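Long-range contact in PA1221 (Pseudomonas aeruginosa, PDB 4DG8), which belongs to the ANL superfamily, pairing an AMP-binding region with a phosphopantetheine attachment site, and here holds adenosine monophosphate: residues F207-P212 with C232-L237. Numbering follows the deposited sequence.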
ATOM      1  N   PHE A 207      -3.576 -15.641  -4.478  1.00 17.85           N
ATOM      2  CA  PHE A 207      -3.536 -14.197  -4.644  1.00 21.26           C
ATOM      3  C   PHE A 207      -2.533 -13.798  -5.692  1.00 26.31           C
ATOM      4  O   PHE A 207      -1.396 -14.256  -5.674  1.00 23.88           O
ATOM      5  CB  PHE A 207      -3.186 -13.494  -3.328  1.00 22.91           C
ATOM      6  CG  PHE A 207      -4.371 -13.050  -2.566  1.00 25.48           C
ATOM      7  CD1 PHE A 207      -4.980 -13.901  -1.651  1.00 35.75           C
ATOM      8  CD2 PHE A 207      -4.915 -11.797  -2.784  1.00 33.67           C
ATOM      9  CE1 PHE A 207      -6.099 -13.496  -0.959  1.00 39.43           C
ATOM     10  CE2 PHE A 207      -6.038 -11.385  -2.083  1.00 33.66           C
ATOM     11  CZ  PHE A 207      -6.623 -12.225  -1.175  1.00 32.14           C
ATOM     12  N   LEU A 208      -2.973 -12.951  -6.614  1.00 26.44           N
ATOM     13  CA  LEU A 208      -2.071 -12.272  -7.502  1.00 25.16           C
ATOM     14  C   LEU A 208      -1.176 -11.386  -6.638  1.00 21.17           C
ATOM     15  O   LEU A 208      -1.666 -10.581  -5.851  1.00 24.49           O
ATOM     16  CB  LEU A 208      -2.868 -11.409  -8.475  1.00 20.39           C
ATOM     17  CG  LEU A 208      -2.009 -10.481  -9.332  1.00 30.92           C
ATOM     18  CD1 LEU A 208      -1.118 -11.308 -10.227  1.00 25.59           C
ATOM     19  CD2 LEU A 208      -2.877  -9.549 -10.161  1.00 28.53           C
ATOM     20  N   VAL A 209       0.129 -11.566  -6.763  1.00 18.73           N
ATOM     21  CA  VAL A 209       1.084 -10.680  -6.120  1.00 21.38           C
ATOM     22  C   VAL A 209       1.693  -9.790  -7.186  1.00 26.59           C
ATOM     23  O   VAL A 209       2.471 -10.238  -8.029  1.00 30.90           O
ATOM     24  CB  VAL A 209       2.188 -11.453  -5.383  1.00 20.43           C
ATOM     25  CG1 VAL A 209       3.305 -10.483  -4.888  1.00 20.11           C
ATOM     26  CG2 VAL A 209       1.595 -12.255  -4.247  1.00 12.30           C
ATOM     27  N   ASN A 210       1.297  -8.525  -7.129  1.00 28.85           N
ATOM     28  CA  ASN A 210       1.556  -7.530  -8.152  1.00 22.90           C
ATOM     29  C   ASN A 210       2.065  -6.171  -7.594  1.00 25.04           C
ATOM     30  O   ASN A 210       3.007  -5.577  -8.116  1.00 31.71           O
ATOM     31  CB  ASN A 210       0.338  -7.396  -9.080  1.00 28.88           C
ATOM     32  CG  ASN A 210       0.524  -6.312 -10.122  1.00 31.91           C
ATOM     33  OD1 ASN A 210       1.402  -6.403 -10.981  1.00 29.57           O
ATOM     34  ND2 ASN A 210      -0.298  -5.273 -10.040  1.00 25.18           N
ATOM     35  N   SER A 211       1.329  -5.621  -6.633  1.00 21.78           N
ATOM     36  CA  SER A 211       1.690  -4.374  -5.952  1.00 22.28           C
ATOM     37  C   SER A 211       3.080  -4.411  -5.327  1.00 22.98           C
ATOM     38  O   SER A 211       3.377  -5.294  -4.546  1.00 35.26           O
ATOM     39  CB  SER A 211       0.656  -4.049  -4.865  1.00 23.04           C
ATOM     40  OG  SER A 211      -0.654  -4.070  -5.392  1.00 25.31           O
ATOM     41  N   PRO A 212       3.946  -3.440  -5.673  1.00 31.78           N
ATOM     42  CA  PRO A 212       5.290  -3.451  -5.071  1.00 33.80           C
ATOM     43  C   PRO A 212       5.223  -3.254  -3.565  1.00 26.88           C
ATOM     44  O   PRO A 212       4.222  -2.719  -3.063  1.00 23.22           O
ATOM     45  CB  PRO A 212       5.987  -2.263  -5.748  1.00 36.41           C
ATOM     46  CG  PRO A 212       5.285  -2.136  -7.072  1.00 31.27           C
ATOM     47  CD  PRO A 212       3.840  -2.458  -6.766  1.00 28.47           C
ATOM     48  N   CYS A 232       0.906 -17.472  -3.127  1.00 23.59           N
ATOM     49  CA  CYS A 232       1.297 -16.216  -3.716  1.00 17.41           C
ATOM     50  C   CYS A 232       1.628 -16.515  -5.166  1.00 19.09           C
ATOM     51  O   CYS A 232       2.629 -17.170  -5.466  1.00 22.78           O
ATOM     52  CB  CYS A 232       2.552 -15.686  -3.011  1.00 17.60           C
ATOM     53  SG  CYS A 232       2.214 -15.104  -1.356  1.00 21.28           S
ATOM     54  N   VAL A 233       0.813 -15.983  -6.068  1.00 20.13           N
ATOM     55  CA  VAL A 233       1.046 -16.155  -7.487  1.00 19.20           C
ATOM     56  C   VAL A 233       1.722 -14.878  -7.949  1.00 23.68           C
ATOM     57  O   VAL A 233       1.063 -13.857  -8.179  1.00 30.50           O
ATOM     58  CB  VAL A 233      -0.296 -16.293  -8.227  1.00 18.91           C
ATOM     59  CG1 VAL A 233      -0.067 -16.563  -9.698  1.00 18.10           C
ATOM     60  CG2 VAL A 233      -1.125 -17.427  -7.599  1.00 17.83           C
ATOM     61  N   LEU A 234       3.030 -14.963  -8.163  1.00 23.31           N
ATOM     62  CA  LEU A 234       3.842 -13.765  -8.332  1.00 26.25           C
ATOM     63  C   LEU A 234       3.739 -13.318  -9.762  1.00 25.33           C
ATOM     64  O   LEU A 234       3.857 -14.141 -10.672  1.00 24.90           O
ATOM     65  CB  LEU A 234       5.313 -14.060  -8.023  1.00 20.41           C
ATOM     66  CG  LEU A 234       5.680 -14.707  -6.686  1.00 18.69           C
ATOM     67  CD1 LEU A 234       7.214 -14.820  -6.571  1.00 18.81           C
ATOM     68  CD2 LEU A 234       5.103 -13.926  -5.517  1.00 20.97           C
ATOM     69  N   ASN A 235       3.587 -12.019  -9.990  1.00 23.49           N
ATOM     70  CA  ASN A 235       3.665 -11.576 -11.356  1.00 25.62           C
ATOM     71  C   ASN A 235       5.121 -11.272 -11.642  1.00 32.26           C
ATOM     72  O   ASN A 235       5.614 -10.174 -11.368  1.00 29.41           O
ATOM     73  CB  ASN A 235       2.852 -10.290 -11.565  1.00 21.94           C
ATOM     74  CG  ASN A 235       3.114  -9.654 -12.940  1.00 25.42           C
ATOM     75  OD1 ASN A 235       3.557 -10.330 -13.864  1.00 31.01           O
ATOM     76  ND2 ASN A 235       2.852  -8.355 -13.069  1.00 26.99           N
ATOM     77  N   ASP A 236       5.777 -12.261 -12.244  1.00 27.44           N
ATOM     78  CA  ASP A 236       7.109 -12.143 -12.841  1.00 28.03           C
ATOM     79  C   ASP A 236       7.040 -12.080 -14.365  1.00 28.12           C
ATOM     80  O   ASP A 236       8.030 -12.346 -15.048  1.00 32.24           O
ATOM     81  CB  ASP A 236       8.063 -13.240 -12.348  1.00 26.52           C
ATOM     82  CG  ASP A 236       7.442 -14.617 -12.409  1.00 26.51           C
ATOM     83  OD1 ASP A 236       6.399 -14.767 -13.098  1.00 21.04           O
ATOM     84  OD2 ASP A 236       8.007 -15.537 -11.781  1.00 25.86           O
ATOM     85  N   LEU A 237       5.836 -11.900 -14.897  1.00 30.15           N
ATOM     86  CA  LEU A 237       5.639 -11.863 -16.347  1.00 31.95           C
ATOM     87  C   LEU A 237       5.919 -10.505 -17.003  1.00 39.88           C
ATOM     88  O   LEU A 237       6.531 -10.432 -18.063  1.00 43.43           O
ATOM     89  CB  LEU A 237       4.234 -12.350 -16.701  1.00 33.44           C
ATOM     90  CG  LEU A 237       4.024 -13.829 -16.390  1.00 43.62           C
ATOM     91  CD1 LEU A 237       2.641 -14.281 -16.818  1.00 48.57           C
ATOM     92  CD2 LEU A 237       5.087 -14.659 -17.095  1.00 50.78           C
TER
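N210 and N235 both carry CG anti to the backbone N (chi1 177° and 170°), and their side chains lie alongside each other with their ends directed alike, just where the two strands end. ND2 of N235 donates to OD1 of N210 at 3.2 Å, a fairly straight bond that lies almost in the donor's amide plane, with the two amides turned 29° from each other. The same ND2 also donates to the carbonyl of G238, while OD1 of N235 accepts from the backbone N of L237 at 3.0 Å, closing an Asx turn. Both ends of this amide are thus engaged, which fixes its rotation. Behind the asparagines, strands 207-209 and 232-234 pair in parallel: V233 N donates to F207 O, V209 N to V233 O and N235 N to V209 O, all at 2.8 to 2.9 Å, so that V233 and V209 each use both N and O across the pair. The strands are the first and last elements of a beta-alpha-beta unit whose helix, 217-226, covers the face bearing V209 and C232 and reaches N210 N and S211 OG with the carboxylate of E221. On that face V209 packs against two residues of the other strand: its CG2, set beside the backbone N, meets CB of C232 at 3.8 Å, while its CB packs against CD2 of L234, also at 3.8 Å. L208 and V233 point to the reverse face, where L208 and N235 both pack against L248 of helix 242-250.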